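Local coordinates for protein exotoxin 5 (Staphylococcus aureus subsp. aureus COL, PDB 3R2I) that is a secreted superantigen-like protein of undetermined function, built from an OB-fold domain and a beta-grasp domain and probably involved in disarming host immune defences, at residues T75-K80 and L90-R95; G86-N91 and D106-Y111; K97-F102 and G131-V136; H116-F121 and G137-K142; K177-L182 and F233-S238. All coordinates share one frame; numbering follows the deposited sequence.

Interaction 1 (T75-K80 and L90-R95)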
# COMPACT_ATOMS: atom_id res chain seq x y z
N THR A 75 6.28 2.94 13.30
CA THR A 75 6.19 4.38 13.25
C THR A 75 7.31 5.10 13.95
O THR A 75 7.97 4.56 14.85
CB THR A 75 4.84 4.83 13.91
OG1 THR A 75 4.71 6.26 13.86
CG2 THR A 75 4.76 4.39 15.39
N ASN A 76 7.51 6.35 13.54
CA ASN A 76 8.51 7.25 14.13
C ASN A 76 9.88 6.63 14.18
O ASN A 76 10.50 6.55 15.20
CB ASN A 76 8.08 7.64 15.55
CG ASN A 76 8.91 8.81 16.10
OD1 ASN A 76 9.46 9.62 15.34
ND2 ASN A 76 8.97 8.92 17.43
N ILE A 77 10.36 6.25 13.02
CA ILE A 77 11.62 5.57 12.90
C ILE A 77 12.73 6.51 12.51
O ILE A 77 12.53 7.43 11.71
CB ILE A 77 11.49 4.50 11.82
CG1 ILE A 77 10.37 3.52 12.20
CG2 ILE A 77 12.78 3.73 11.68
CD1 ILE A 77 9.73 2.85 11.01
N SER A 78 13.90 6.28 13.10
CA SER A 78 15.09 7.05 12.79
C SER A 78 16.01 6.05 12.13
O SER A 78 16.26 4.98 12.68
CB SER A 78 15.69 7.66 14.04
OG SER A 78 14.83 8.68 14.54
N VAL A 79 16.49 6.38 10.93
CA VAL A 79 17.33 5.45 10.19
C VAL A 79 18.11 6.14 9.07
O VAL A 79 17.79 7.27 8.68
CB VAL A 79 16.46 4.31 9.62
CG1 VAL A 79 15.50 4.85 8.60
CG2 VAL A 79 17.32 3.16 9.05
N LYS A 80 19.13 5.43 8.60
CA LYS A 80 20.04 5.88 7.56
C LYS A 80 20.18 4.71 6.57
O LYS A 80 20.18 3.53 7.00
CB LYS A 80 21.38 6.18 8.23
CG LYS A 80 22.49 6.63 7.31
CD LYS A 80 23.77 6.80 8.11
CE LYS A 80 24.99 6.80 7.22
NZ LYS A 80 26.26 6.80 8.01
N LEU A 90 16.87 0.33 4.29
CA LEU A 90 16.72 0.88 5.62
C LEU A 90 16.56 -0.28 6.59
O LEU A 90 15.60 -1.01 6.52
CB LEU A 90 15.49 1.78 5.70
CG LEU A 90 15.45 3.04 4.82
CD1 LEU A 90 14.13 3.76 5.03
CD2 LEU A 90 16.64 4.01 5.06
N ASN A 91 17.55 -0.51 7.44
CA ASN A 91 17.44 -1.58 8.42
C ASN A 91 17.07 -1.02 9.78
O ASN A 91 17.74 -0.10 10.28
CB ASN A 91 18.77 -2.29 8.57
CG ASN A 91 19.13 -3.08 7.38
OD1 ASN A 91 18.31 -3.88 6.90
ND2 ASN A 91 20.37 -2.94 6.92
N PHE A 92 16.03 -1.57 10.37
CA PHE A 92 15.60 -1.16 11.69
C PHE A 92 14.66 -2.25 12.30
O PHE A 92 14.23 -3.17 11.59
CB PHE A 92 14.88 0.18 11.62
CG PHE A 92 13.61 0.15 10.81
CD1 PHE A 92 12.38 -0.09 11.44
CD2 PHE A 92 13.63 0.40 9.44
CE1 PHE A 92 11.19 -0.12 10.72
CE2 PHE A 92 12.44 0.35 8.67
CZ PHE A 92 11.22 0.08 9.31
N LYS A 93 14.41 -2.10 13.60
CA LYS A 93 13.55 -2.96 14.39
C LYS A 93 12.54 -2.15 15.19
O LYS A 93 12.77 -1.01 15.53
CB LYS A 93 14.37 -3.75 15.40
CG LYS A 93 15.48 -4.54 14.78
CD LYS A 93 16.14 -5.51 15.76
CE LYS A 93 15.21 -6.66 16.20
NZ LYS A 93 15.99 -7.68 16.97
N GLN A 94 11.41 -2.78 15.51
CA GLN A 94 10.37 -2.16 16.33
C GLN A 94 9.41 -3.27 16.78
O GLN A 94 9.03 -4.12 15.98
CB GLN A 94 9.63 -1.06 15.55
CG GLN A 94 8.62 -0.29 16.40
CD GLN A 94 8.15 1.01 15.76
OE1 GLN A 94 6.97 1.21 15.53
NE2 GLN A 94 9.09 1.88 15.44
N ARG A 95 9.05 -3.26 18.07
CA ARG A 95 8.15 -4.29 18.63
C ARG A 95 8.59 -5.72 18.25
O ARG A 95 7.76 -6.55 17.85
CB ARG A 95 6.67 -4.03 18.23
CG ARG A 95 5.95 -2.93 19.07
CD ARG A 95 4.43 -2.85 18.73
NE ARG A 95 3.67 -2.06 19.71
CZ ARG A 95 2.37 -1.76 19.62
NH1 ARG A 95 1.64 -2.15 18.58
NH2 ARG A 95 1.79 -1.04 20.58
O HOH W 1 19.95 0.98 7.75
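Ile-77 lays its CG2 methyl over one face of the Phe-92 ring, 4.0 Å from CG2 to the ring centroid, in a CH-pi contact. The two side chains cross at about a right angle. The other branch reaches along the same side to the CE1-CZ end of the ring, where CD1 of Ile-77 comes to 3.3 Å from Phe-92 CE1. Phe-92 reaches this position with CG between its backbone N and carbonyl carbon (chi1 64°). Val-79 CG1 sits against Leu-90 CD2 at 3.8 Å. The polar end belongs to Gln-94, whose extended chain presents its amide to the backbone of Thr-75. Gln-94 OE1 takes the N-H of Thr-75 at 2.9 Å, and Gln-94 NE2 donates to Thr-75 O at 3.0 Å, so one residue's N and O hold both ends of the amide and fix its flip. At the other end, a water links Lys-80 O to Asn-91 N. The strand axes lie 7.7 Å apart, too far for direct backbone pairing; Ile-77 instead bonds to Leu-118, and Phe-92 to Phe-99. Strands 77-84 and 87-94 form a hairpin splayed open around a hydrophobic filling, as expected of the curled barrel of an OB fold.

Interaction 2 (G86-N91 and D106-Y111)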
# COMPACT_ATOMS: atom_id res chain seq x y z
N GLY A 86 24.30 -4.06 -3.39
CA GLY A 86 23.95 -3.15 -4.49
C GLY A 86 22.64 -2.41 -4.41
O GLY A 86 22.40 -1.51 -5.21
N SER A 87 21.74 -2.80 -3.52
CA SER A 87 20.48 -2.06 -3.33
C SER A 87 20.64 -1.29 -2.03
O SER A 87 21.29 -1.78 -1.08
CB SER A 87 19.25 -2.95 -3.17
OG SER A 87 19.02 -3.81 -4.25
N ASN A 88 20.04 -0.11 -1.96
CA ASN A 88 20.07 0.66 -0.74
C ASN A 88 18.84 0.28 0.08
O ASN A 88 17.74 0.16 -0.46
CB ASN A 88 20.15 2.16 -1.05
CG ASN A 88 21.49 2.55 -1.64
OD1 ASN A 88 22.54 2.03 -1.24
ND2 ASN A 88 21.48 3.51 -2.53
N VAL A 89 19.04 0.04 1.37
CA VAL A 89 17.98 -0.36 2.27
C VAL A 89 18.01 0.38 3.60
O VAL A 89 19.02 0.96 3.99
CB VAL A 89 18.08 -1.86 2.62
CG1 VAL A 89 18.09 -2.66 1.37
CG2 VAL A 89 19.34 -2.17 3.47
N LEU A 90 16.87 0.33 4.29
CA LEU A 90 16.72 0.88 5.62
C LEU A 90 16.56 -0.28 6.59
O LEU A 90 15.60 -1.01 6.52
CB LEU A 90 15.49 1.78 5.70
CG LEU A 90 15.45 3.04 4.82
CD1 LEU A 90 14.13 3.76 5.03
CD2 LEU A 90 16.64 4.01 5.06
N ASN A 91 17.55 -0.51 7.44
CA ASN A 91 17.44 -1.58 8.42
C ASN A 91 17.07 -1.02 9.78
O ASN A 91 17.74 -0.10 10.28
CB ASN A 91 18.77 -2.29 8.57
CG ASN A 91 19.13 -3.08 7.38
OD1 ASN A 91 18.31 -3.88 6.90
ND2 ASN A 91 20.37 -2.94 6.92
N ASP A 106 13.65 6.14 -8.40
CA ASP A 106 13.86 7.53 -8.08
C ASP A 106 14.23 7.75 -6.60
O ASP A 106 14.93 8.72 -6.28
CB ASP A 106 12.61 8.37 -8.42
CG ASP A 106 12.38 8.52 -9.95
OD1 ASP A 106 13.29 8.24 -10.77
OD2 ASP A 106 11.25 8.94 -10.31
N ASP A 107 13.79 6.87 -5.70
CA ASP A 107 14.08 7.04 -4.25
C ASP A 107 15.34 6.31 -3.78
O ASP A 107 15.67 6.34 -2.58
CB ASP A 107 12.87 6.62 -3.38
CG ASP A 107 11.63 7.53 -3.59
OD1 ASP A 107 11.30 7.88 -4.75
OD2 ASP A 107 10.96 7.88 -2.58
N LYS A 108 16.06 5.74 -4.73
CA LYS A 108 17.24 4.92 -4.45
C LYS A 108 18.25 5.55 -3.53
O LYS A 108 18.85 4.87 -2.70
CB LYS A 108 17.98 4.51 -5.74
CG LYS A 108 19.25 3.71 -5.42
CD LYS A 108 19.99 3.12 -6.62
CE LYS A 108 21.10 2.14 -6.11
NZ LYS A 108 21.85 1.45 -7.22
N ASN A 109 18.46 6.85 -3.68
CA ASN A 109 19.47 7.54 -2.91
C ASN A 109 18.89 8.54 -1.94
O ASN A 109 19.59 9.49 -1.54
CB ASN A 109 20.41 8.25 -3.92
CG ASN A 109 21.35 7.26 -4.60
OD1 ASN A 109 21.92 6.39 -3.95
ND2 ASN A 109 21.55 7.42 -5.90
N LYS A 110 17.68 8.27 -1.46
CA LYS A 110 16.98 9.27 -0.66
C LYS A 110 17.24 9.39 0.85
O LYS A 110 16.92 10.44 1.44
CB LYS A 110 15.47 9.20 -0.96
CG LYS A 110 14.75 10.55 -0.69
CD LYS A 110 13.45 10.74 -1.54
CE LYS A 110 12.16 10.33 -0.85
NZ LYS A 110 11.72 11.36 0.16
N TYR A 111 17.82 8.40 1.50
CA TYR A 111 17.98 8.58 2.96
C TYR A 111 19.42 8.34 3.42
O TYR A 111 19.65 7.69 4.43
CB TYR A 111 16.97 7.66 3.70
CG TYR A 111 15.50 7.87 3.31
CD1 TYR A 111 14.90 7.10 2.33
CD2 TYR A 111 14.72 8.86 3.91
CE1 TYR A 111 13.58 7.29 1.97
CE2 TYR A 111 13.39 9.06 3.55
CZ TYR A 111 12.82 8.26 2.58
OH TYR A 111 11.51 8.43 2.18
O HOH W 2 23.87 4.75 -3.61
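Leu-90 and Tyr-111 make the buried end of this contact: the CD2 methyl of Leu-90 rests 3.9 Å from Tyr-111 CB, the two side chains crossing at about a right angle. Both continue into the barrel interior, where Ile-139 touches each of them and Leu-103 lies against Tyr-111. Between these two residues the packing is apolar. Toward the other end a polar side chain does the joining. Asn-88 holds its CG beside the backbone N (chi1 -70°), which swings the amide toward the turn at 107-110. Its ND2 donates to Lys-108 O at 3.0 Å, with 159° at the hydrogen; the carbonyl lies close to the amide plane of Asn-88, but the nitrogen sits well above the carbonyl plane of Lys-108. The acceptor belongs to a type I beta turn, closed by Lys-110 N bonding to Asp-107 O, in the long connection that follows strand 97-103 of the OB-fold barrel. Strand 87-94 thus holds part of that connection through a side chain, while its backbone pairs with strand 97-103. On the exposed side, a water accepts from Asn-88 ND2 at 2.9 Å and donates to Asn-109 OD1 at 2.6 Å, bridging the two amides, whose planes are 51° apart. At the exposed end Lys-108 runs its extended chain past Asn-88, and its NZ stays 3.6 Å from Gly-86 O.

Interaction 3 (K97-F102 and G131-V136)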
# COMPACT_ATOMS: atom_id res chain seq x y z
N LYS A 97 10.08 -7.01 15.71
CA LYS A 97 10.25 -7.24 14.28
C LYS A 97 11.39 -6.46 13.68
O LYS A 97 11.58 -5.28 13.98
CB LYS A 97 8.94 -6.90 13.53
CG LYS A 97 8.02 -8.06 13.13
CD LYS A 97 7.17 -8.73 14.21
CE LYS A 97 6.36 -9.91 13.59
NZ LYS A 97 5.40 -10.60 14.52
N ALA A 98 12.14 -7.11 12.80
CA ALA A 98 13.26 -6.48 12.11
C ALA A 98 12.78 -6.26 10.69
O ALA A 98 12.14 -7.11 10.08
CB ALA A 98 14.50 -7.35 12.15
N PHE A 99 13.03 -5.08 10.20
CA PHE A 99 12.59 -4.68 8.92
C PHE A 99 13.76 -4.31 8.00
O PHE A 99 14.77 -3.80 8.45
CB PHE A 99 11.68 -3.46 9.11
CG PHE A 99 10.40 -3.75 9.86
CD1 PHE A 99 9.28 -4.22 9.19
CD2 PHE A 99 10.29 -3.53 11.21
CE1 PHE A 99 8.07 -4.46 9.86
CE2 PHE A 99 9.09 -3.80 11.89
CZ PHE A 99 7.99 -4.26 11.21
N LYS A 100 13.62 -4.60 6.72
CA LYS A 100 14.62 -4.23 5.72
C LYS A 100 13.82 -3.62 4.57
O LYS A 100 13.14 -4.31 3.83
CB LYS A 100 15.52 -5.41 5.31
CG LYS A 100 16.47 -5.07 4.15
CD LYS A 100 17.43 -6.22 3.79
CE LYS A 100 18.76 -6.24 4.62
NZ LYS A 100 18.76 -6.60 6.05
N VAL A 101 13.83 -2.28 4.48
CA VAL A 101 13.04 -1.56 3.49
C VAL A 101 13.92 -1.10 2.34
O VAL A 101 14.85 -0.31 2.53
CB VAL A 101 12.31 -0.40 4.16
CG1 VAL A 101 11.42 0.35 3.15
CG2 VAL A 101 11.45 -0.95 5.30
N PHE A 102 13.61 -1.63 1.15
CA PHE A 102 14.38 -1.36 -0.06
C PHE A 102 14.02 -0.03 -0.65
O PHE A 102 12.85 0.41 -0.58
CB PHE A 102 14.19 -2.48 -1.10
CG PHE A 102 14.87 -3.77 -0.74
CD1 PHE A 102 14.39 -4.55 0.32
CD2 PHE A 102 15.98 -4.21 -1.42
CE1 PHE A 102 15.04 -5.73 0.69
CE2 PHE A 102 16.63 -5.39 -1.05
CZ PHE A 102 16.16 -6.15 -0.00
N GLY A 131 13.07 -14.32 10.37
CA GLY A 131 11.83 -13.54 10.49
C GLY A 131 11.88 -12.12 9.98
O GLY A 131 10.90 -11.41 10.02
N GLY A 132 13.01 -11.68 9.46
CA GLY A 132 13.09 -10.30 8.93
C GLY A 132 12.10 -10.09 7.80
O GLY A 132 11.85 -10.98 6.99
N ILE A 133 11.52 -8.88 7.76
CA ILE A 133 10.56 -8.46 6.79
C ILE A 133 11.24 -7.55 5.75
O ILE A 133 11.67 -6.45 6.05
CB ILE A 133 9.43 -7.77 7.54
CG1 ILE A 133 8.88 -8.78 8.54
CG2 ILE A 133 8.35 -7.25 6.61
CD1 ILE A 133 7.96 -8.26 9.52
N TYR A 134 11.38 -8.08 4.53
CA TYR A 134 11.97 -7.36 3.42
C TYR A 134 10.82 -6.72 2.67
O TYR A 134 10.01 -7.45 2.10
CB TYR A 134 12.70 -8.36 2.51
CG TYR A 134 13.94 -8.98 3.11
CD1 TYR A 134 15.03 -9.30 2.31
CD2 TYR A 134 14.06 -9.20 4.48
CE1 TYR A 134 16.17 -9.90 2.85
CE2 TYR A 134 15.20 -9.76 5.01
CZ TYR A 134 16.24 -10.12 4.20
OH TYR A 134 17.37 -10.70 4.75
N SER A 135 10.71 -5.38 2.69
CA SER A 135 9.61 -4.68 2.01
C SER A 135 10.17 -3.58 1.11
O SER A 135 11.34 -3.20 1.27
CB SER A 135 8.58 -4.13 3.01
OG SER A 135 7.48 -3.46 2.35
N VAL A 136 9.36 -3.14 0.13
CA VAL A 136 9.73 -2.08 -0.79
C VAL A 136 8.90 -0.81 -0.55
O VAL A 136 7.67 -0.86 -0.51
CB VAL A 136 9.55 -2.52 -2.27
CG1 VAL A 136 9.94 -1.39 -3.22
CG2 VAL A 136 10.37 -3.76 -2.59
O HOH W 3 11.52 -9.93 12.50
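The Tyr-134 ring carries Lys-100 CD over the centre of one face, a CH-pi contact with CD 4.1 Å from the ring centroid. Phe-102 meets the same tyrosine with its ring edge, CE1 lying 3.9 Å from Tyr-134 CD1, and Ser-135 O sits at that edge too, in the plane of the Phe-102 ring. Beneath these groups strands 97-103 and 133-141 run parallel, the pairing of third and fifth strands that belongs to the OB-fold barrel. Their backbones are joined by a regular ladder: Ile-133 N to Ala-98 O, Lys-100 N to Ile-133 O, Ser-135 N to Lys-100 O and Phe-102 N to Ser-135 O, all between 2.8 and 3.0 Å. Lys-100 stretches along Tyr-134 with CG anti to its own backbone N (chi1 174°), then bends at its last two torsions; NZ ends on Asn-91 OD1. The tyrosine hydroxyl is held by Asp-128, which also bonds to Gly-132 N, so the ring under the lysine is fixed at its far end. On the opposite side of the sheet, Phe-99 and Ile-133 lie side by side and point the same way, into the barrel, where the Phe-99 ring also meets that of Phe-92. Ile-133 CD1 touches both Phe-99 CE1, at 3.8 Å, and Lys-97 CG, at 3.6 Å.

Interaction 4 (H116-F121 and G137-K142)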
# COMPACT_ATOMS: atom_id res chain seq x y z
N HIS A 116 14.79 11.26 10.56
CA HIS A 116 13.96 10.99 11.70
C HIS A 116 12.49 11.18 11.43
O HIS A 116 12.09 11.84 10.48
CB HIS A 116 14.37 11.92 12.83
CG HIS A 116 15.83 11.88 13.17
ND1 HIS A 116 16.36 11.00 14.09
CD2 HIS A 116 16.87 12.65 12.75
CE1 HIS A 116 17.66 11.21 14.21
NE2 HIS A 116 17.99 12.21 13.41
N GLY A 117 11.69 10.58 12.30
CA GLY A 117 10.25 10.69 12.22
C GLY A 117 9.59 10.03 11.02
O GLY A 117 8.61 10.53 10.50
N LEU A 118 10.11 8.90 10.60
CA LEU A 118 9.53 8.23 9.44
C LEU A 118 8.58 7.11 9.85
O LEU A 118 8.76 6.47 10.89
CB LEU A 118 10.63 7.64 8.55
CG LEU A 118 11.62 8.59 7.91
CD1 LEU A 118 12.70 7.74 7.24
CD2 LEU A 118 10.94 9.57 6.92
N ASP A 119 7.53 6.95 9.05
CA ASP A 119 6.57 5.86 9.22
C ASP A 119 6.77 4.94 8.05
O ASP A 119 7.05 5.39 6.94
CB ASP A 119 5.13 6.34 9.15
CG ASP A 119 4.69 7.08 10.39
OD1 ASP A 119 5.40 7.05 11.41
OD2 ASP A 119 3.60 7.68 10.33
N VAL A 120 6.56 3.64 8.28
CA VAL A 120 6.71 2.67 7.22
C VAL A 120 5.56 1.67 7.17
O VAL A 120 5.17 1.14 8.18
CB VAL A 120 8.08 1.91 7.33
CG1 VAL A 120 8.11 0.75 6.40
CG2 VAL A 120 9.28 2.89 7.02
N PHE A 121 5.00 1.49 5.97
CA PHE A 121 3.97 0.51 5.76
C PHE A 121 4.71 -0.62 5.09
O PHE A 121 5.22 -0.48 3.98
CB PHE A 121 2.83 0.99 4.90
CG PHE A 121 1.77 -0.06 4.69
CD1 PHE A 121 0.86 -0.33 5.68
CD2 PHE A 121 1.70 -0.78 3.53
CE1 PHE A 121 -0.10 -1.31 5.51
CE2 PHE A 121 0.74 -1.74 3.35
CZ PHE A 121 -0.15 -2.01 4.34
N GLY A 137 9.56 0.32 -0.35
CA GLY A 137 8.87 1.61 -0.18
C GLY A 137 8.02 1.79 1.05
O GLY A 137 8.38 1.35 2.14
N GLY A 138 6.88 2.45 0.87
CA GLY A 138 5.96 2.65 1.97
C GLY A 138 6.40 3.63 3.05
O GLY A 138 5.84 3.62 4.15
N ILE A 139 7.33 4.52 2.71
CA ILE A 139 7.92 5.47 3.65
C ILE A 139 7.22 6.80 3.59
O ILE A 139 7.12 7.39 2.55
CB ILE A 139 9.39 5.66 3.32
CG1 ILE A 139 10.11 4.30 3.30
CG2 ILE A 139 10.10 6.59 4.32
CD1 ILE A 139 11.39 4.33 2.44
N THR A 140 6.70 7.25 4.73
CA THR A 140 6.00 8.54 4.82
C THR A 140 6.51 9.31 6.01
O THR A 140 7.20 8.75 6.83
CB THR A 140 4.47 8.34 5.04
OG1 THR A 140 4.27 7.47 6.16
CG2 THR A 140 3.80 7.71 3.78
N LYS A 141 6.21 10.59 6.08
CA LYS A 141 6.56 11.40 7.21
C LYS A 141 5.47 11.24 8.26
O LYS A 141 4.28 11.28 7.94
CB LYS A 141 6.69 12.86 6.82
CG LYS A 141 7.88 13.14 5.92
CD LYS A 141 8.08 14.66 5.65
CE LYS A 141 9.26 14.88 4.72
NZ LYS A 141 9.49 16.32 4.39
N LYS A 142 5.86 11.03 9.51
CA LYS A 142 4.87 10.83 10.58
C LYS A 142 3.97 12.06 10.76
O LYS A 142 4.33 13.17 10.34
CB LYS A 142 5.55 10.54 11.92
CG LYS A 142 6.17 11.78 12.59
CD LYS A 142 6.88 11.39 13.88
CE LYS A 142 7.40 12.61 14.63
NZ LYS A 142 8.19 12.21 15.85
O HOH W 4 7.87 -1.03 3.40
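Asp-119 and Thr-140 form the hydrogen-bonded pair at the middle of this antiparallel ladder, with Asp-119 N to Thr-140 O and Thr-140 N to Asp-119 O both 2.9 Å. Phe-121 N to Gly-138 O and Lys-142 N to Gly-117 O extend it at the two ends. On the side facing the barrel interior, Ile-139 works with both branches: CG2 lies 4.0 Å from Leu-118 CD2, and CG1 4.1 Å from Val-120 CG2, the valine and isoleucine side by side. Val-101, from the adjacent strand 97-103, and Leu-90, from strand 87-94, pack on Ile-139. On the other side, the Asp-119 and Lys-142 side chains cross at about a right angle, with Asp-119 OD2 3.4 Å from Lys-142 CA. The lysine meets the aspartate with its root, because CG stands between the backbone N and carbonyl carbon (chi1 76°) and the extended chain then runs over Gly-117. Lys-142 NZ ends on Asn-76 OD1, while Asp-119 OD1 accepts from Thr-75 OG1 and Asn-76 N. Gly-117 and Leu-118 both face Ile-77, a G1 beta bulge where the chain turns a corner in the OB-fold barrel. A water donates to the carbonyls of Phe-121 and Gly-137, closing the end of the ladder. Two hydrogen bonds to one oxygen, OD1, would probably help stabilise the negative charge of this buried aspartate.

Interaction 5 (K177-L182 and F233-S238)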
# COMPACT_ATOMS: atom_id res chain seq x y z
N LYS A 177 -3.26 8.39 9.03
CA LYS A 177 -2.03 9.09 8.76
C LYS A 177 -2.33 10.27 7.92
O LYS A 177 -3.11 10.20 7.00
CB LYS A 177 -1.05 8.17 8.02
CG LYS A 177 -0.25 7.23 8.94
CD LYS A 177 0.26 5.95 8.21
CE LYS A 177 -0.74 4.72 8.39
NZ LYS A 177 -2.27 4.91 8.16
N GLU A 178 -1.68 11.35 8.25
CA GLU A 178 -1.78 12.60 7.54
C GLU A 178 -1.18 12.42 6.12
O GLU A 178 -1.72 12.89 5.13
CB GLU A 178 -1.01 13.58 8.38
CG GLU A 178 -1.14 14.99 8.04
CD GLU A 178 -0.60 15.84 9.18
OE1 GLU A 178 -1.44 16.55 9.78
OE2 GLU A 178 0.60 15.69 9.53
N GLU A 179 -0.08 11.71 6.03
CA GLU A 179 0.56 11.42 4.75
C GLU A 179 0.54 9.90 4.60
O GLU A 179 1.07 9.19 5.47
CB GLU A 179 1.99 11.94 4.72
CG GLU A 179 2.78 11.40 3.53
CD GLU A 179 4.05 12.18 3.28
OE1 GLU A 179 5.13 11.62 3.49
OE2 GLU A 179 3.95 13.38 2.95
N VAL A 180 -0.06 9.42 3.51
CA VAL A 180 -0.19 7.96 3.29
C VAL A 180 0.40 7.59 1.95
O VAL A 180 0.39 8.41 1.02
CB VAL A 180 -1.69 7.51 3.34
CG1 VAL A 180 -2.48 8.21 2.23
CG2 VAL A 180 -1.86 5.97 3.21
N SER A 181 0.90 6.35 1.86
CA SER A 181 1.51 5.88 0.62
C SER A 181 0.47 5.19 -0.22
O SER A 181 -0.47 4.58 0.30
CB SER A 181 2.65 4.89 0.87
OG SER A 181 2.19 3.74 1.54
N LEU A 182 0.66 5.30 -1.53
CA LEU A 182 -0.21 4.61 -2.45
C LEU A 182 -0.12 3.08 -2.16
O LEU A 182 -1.10 2.35 -2.26
CB LEU A 182 0.23 4.93 -3.88
CG LEU A 182 -0.55 4.28 -5.01
CD1 LEU A 182 -2.04 4.72 -5.01
CD2 LEU A 182 0.10 4.65 -6.29
N PHE A 233 6.55 3.86 -3.78
CA PHE A 233 7.17 5.02 -3.10
C PHE A 233 6.30 6.26 -3.14
O PHE A 233 6.56 7.19 -2.39
CB PHE A 233 8.54 5.34 -3.69
CG PHE A 233 9.50 4.21 -3.53
CD1 PHE A 233 10.34 4.15 -2.45
CD2 PHE A 233 9.47 3.16 -4.42
CE1 PHE A 233 11.18 3.08 -2.28
CE2 PHE A 233 10.31 2.07 -4.26
CZ PHE A 233 11.17 2.03 -3.21
N ASP A 234 5.29 6.30 -4.01
CA ASP A 234 4.43 7.47 -4.09
C ASP A 234 3.65 7.65 -2.80
O ASP A 234 3.13 6.71 -2.21
CB ASP A 234 3.41 7.36 -5.22
CG ASP A 234 4.04 7.27 -6.58
OD1 ASP A 234 5.28 7.25 -6.73
OD2 ASP A 234 3.24 7.21 -7.53
N VAL A 235 3.49 8.92 -2.47
CA VAL A 235 2.87 9.39 -1.27
C VAL A 235 1.84 10.49 -1.58
O VAL A 235 1.91 11.11 -2.63
CB VAL A 235 4.05 9.89 -0.42
CG1 VAL A 235 3.94 11.34 0.03
CG2 VAL A 235 4.47 8.88 0.56
N MET A 236 0.88 10.70 -0.68
CA MET A 236 -0.11 11.76 -0.86
C MET A 236 -0.69 12.15 0.50
O MET A 236 -0.54 11.42 1.46
CB MET A 236 -1.23 11.25 -1.75
CG MET A 236 -2.12 10.23 -1.05
SD MET A 236 -3.17 9.28 -2.18
CE MET A 236 -1.93 8.17 -2.89
N ASP A 237 -1.32 13.32 0.57
CA ASP A 237 -1.96 13.82 1.79
C ASP A 237 -3.32 13.16 1.86
O ASP A 237 -4.13 13.37 0.97
CB ASP A 237 -2.16 15.33 1.74
CG ASP A 237 -0.95 16.10 2.13
OD1 ASP A 237 -0.02 15.52 2.79
OD2 ASP A 237 -0.99 17.32 1.86
N SER A 238 -3.58 12.41 2.92
CA SER A 238 -4.83 11.68 2.99
C SER A 238 -6.09 12.56 3.03
O SER A 238 -7.16 12.12 2.64
CB SER A 238 -4.80 10.68 4.16
OG SER A 238 -4.87 11.34 5.39
O HOH W 5 2.08 14.09 0.95
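Met-236 lies alongside Val-180 and reaches for Leu-182. Its CB leaves the strand on the same side of the two-stranded sheet as Val-180; CG comes to 3.9 Å from Val-180 CG1 and also passes near Val-180 O. SD serves as the bend: chi3 of 75° turns the end of the chain, so that CE settles 4.0 Å from both CA and CB of Leu-182. His-219 and Met-213, from the large sheet of the domain, touch the methionine side chain as well. Below it, Val-180 and Met-236 exchange backbone hydrogen bonds, N to O in both directions at 2.9 Å. Leu-182 N to Asp-234 O and Ser-238 N to Glu-178 O continue the ladder. Ser-238 adds a side-chain bond, OG giving its hydrogen to Lys-177 O at 2.6 Å, in the carbonyl plane. The other side of the sheet is more polar. Val-235 CG1 is 3.4 Å from Glu-179 CD, and a water donates to Glu-179 OE2 and Asp-237 OD1, two like-charged oxygens 4.5 Å apart; the water probably eases their repulsion. Glu-179 OE1 instead accepts from Lys-141 N in the OB-fold domain. At the end of its strand Ser-181 is the N-cap of helix 182-197, its OG bonded to Glu-184 N. A short antiparallel pair thus leads into the long helix that packs on the main sheet, as in the beta-grasp domain of the superantigen family.

How the interactions relate
Interactions 1, 3 and 4 join strands of one curled OB-fold sheet, and interaction 2 ties a connecting loop to it. Interactions 1 and 2 share Leu-90 and Asn-91, and the strand carrying them pairs with that of interaction 3 through Leu-90 N and Val-101 O, 2.8 Å apart. Interaction 4 closes on interaction 1, where Ile-77 N is 2.7 Å from Leu-118 O, and Ile-139 joins Leu-90 and Tyr-111 in the common core. Interaction 5 stands in the beta-grasp domain, its centre about 9 Å from that of interaction 4. The domains meet there: Thr-140 CG2 lies 3.5 Å from Val-235 CG2, while Phe-233 packs against Gly-137, Val-136 and Asp-107, touching interactions 2, 3 and 4.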